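PDB 2IQI: ABC-type transport auxiliary lipoprotein component domain-containing protein from Xanthomonas campestris pv. campestris, which is of unknown function but probably serves as the auxiliary lipoprotein component of an ABC-type transport system. Local coordinates for residues 177-180 against 181-185. Sequence-based numbering, arbitrary orientation.
Sequences TLIT and GQQDS
In I179, chi1 of -73° sets CG1 beside the backbone N, which puts the methyl CG2 anti to that N and turned toward Q183, whose own CG stands anti to its carbonyl carbon before the chain runs on extended. The i to i+4 spacing places both residues on one side of the helix; the torsions aim the branches. Lying side by side, they bring I179 CG2 to 4.0 Å from Q183 OE1, a van der Waals contact alone. The amide passes alongside the methyl, while Q183 CB and CG lie near I179 O; both residues are exposed, so the amide can probably still be hydrated. Beneath them Q183 N donates to I179 O at 2.9 Å, nearly in line with the carbonyl. This is one rung of the i to i+4 ladder of an alpha-helix, here the C-terminal end of helix 155-185, which packs against the curved sheet of this domain. G181 N bonds to T177 O (2.9 Å); G181 is buried, and its lack of a side chain probably keeps the helix surface low there. Q182 N reaches L178 O from above the carbonyl plane. One turn beyond T180, D184 N donates to T180 O at 3.0 Å; both side chains touch V139 of strand 137-149. T180, beta-branched and small, turns OG1 back to W176 O, satisfying its hydroxyl within the helix. D184 instead sends its carboxylate toward the sheet, where OD1 accepts a hydrogen bond from Y101 OH and forms a salt bridge with R137 NH2.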
loop_
_atom_site.group_PDB
_atom_site.type_symbol
_atom_site.label_atom_id
_atom_site.label_comp_id
_atom_site.label_asym_id
_atom_site.label_seq_id
_atom_site.Cartn_x
_atom_site.Cartn_y
_atom_site.Cartn_z
ATOM N N THR A 177 -3.095 11.432 2.960
ATOM C CA THR A 177 -2.262 11.750 4.109
ATOM C C THR A 177 -1.915 13.227 4.116
ATOM O O THR A 177 -2.018 13.884 5.141
ATOM C CB THR A 177 -0.959 10.937 4.107
ATOM O OG1 THR A 177 -1.300 9.558 4.077
ATOM C CG2 THR A 177 -0.138 11.213 5.385
ATOM N N LEU A 178 -1.511 13.738 2.961
ATOM C CA LEU A 178 -1.213 15.143 2.817
ATOM C C LEU A 178 -2.431 15.996 3.047
ATOM O O LEU A 178 -2.327 17.001 3.722
ATOM C CB LEU A 178 -0.656 15.453 1.446
ATOM C CG LEU A 178 0.638 14.739 1.141
ATOM C CD1 LEU A 178 0.990 15.144 -0.224
ATOM C CD2 LEU A 178 1.759 15.084 2.162
ATOM N N ILE A 179 -3.572 15.639 2.460
ATOM C CA ILE A 179 -4.761 16.492 2.579
ATOM C C ILE A 179 -5.307 16.425 4.007
ATOM O O ILE A 179 -5.528 17.476 4.635
ATOM C CB ILE A 179 -5.816 16.162 1.497
ATOM C CG1 ILE A 179 -5.307 16.684 0.160
ATOM C CG2 ILE A 179 -7.202 16.730 1.834
ATOM C CD1 ILE A 179 -6.060 16.164 -1.011
ATOM N N THR A 180 -5.485 15.216 4.534
ATOM C CA THR A 180 -6.007 15.079 5.880
ATOM C C THR A 180 -5.053 15.732 6.898
ATOM O O THR A 180 -5.486 16.486 7.772
ATOM C CB THR A 180 -6.261 13.610 6.263
ATOM O OG1 THR A 180 -7.024 12.946 5.235
ATOM C CG2 THR A 180 -7.007 13.552 7.561
ATOM N N GLY A 181 -3.759 15.480 6.750
ATOM C CA GLY A 181 -2.784 16.076 7.622
ATOM C C GLY A 181 -2.917 17.575 7.652
ATOM O O GLY A 181 -2.990 18.177 8.720
ATOM N N GLN A 182 -2.952 18.161 6.468
ATOM C CA GLN A 182 -3.021 19.590 6.285
ATOM C C GLN A 182 -4.326 20.216 6.814
ATOM O O GLN A 182 -4.315 21.321 7.334
ATOM C CB GLN A 182 -2.821 19.914 4.810
ATOM C CG GLN A 182 -2.675 21.398 4.459
ATOM C CD GLN A 182 -1.511 22.099 5.169
ATOM O OE1 GLN A 182 -0.763 21.509 5.971
ATOM N NE2 GLN A 182 -1.360 23.369 4.870
ATOM N N GLN A 183 -5.451 19.522 6.707
ATOM C CA GLN A 183 -6.678 20.098 7.221
ATOM C C GLN A 183 -6.636 20.071 8.721
ATOM O O GLN A 183 -7.227 20.948 9.362
ATOM C CB GLN A 183 -7.937 19.436 6.646
ATOM C CG GLN A 183 -8.227 19.991 5.250
ATOM C CD GLN A 183 -9.204 19.168 4.387
ATOM O OE1 GLN A 183 -9.605 18.035 4.739
ATOM N NE2 GLN A 183 -9.586 19.749 3.240
ATOM N N ASP A 184 -5.940 19.085 9.286
ATOM C CA ASP A 184 -5.826 18.998 10.740
ATOM C C ASP A 184 -4.867 20.065 11.216
ATOM O O ASP A 184 -5.121 20.714 12.217
ATOM C CB ASP A 184 -5.324 17.654 11.212
ATOM C CG ASP A 184 -5.189 17.588 12.731
ATOM O OD1 ASP A 184 -4.082 17.817 13.271
ATOM O OD2 ASP A 184 -6.195 17.300 13.402
ATOM N N SER A 185 -3.777 20.256 10.483
ATOM C CA SER A 185 -2.734 21.152 10.931
ATOM C C SER A 185 -3.257 22.576 11.051
ATOM O O SER A 185 -2.815 23.332 11.905
ATOM C CB SER A 185 -1.541 21.088 9.994
ATOM O OG SER A 185 -1.071 22.382 9.707
#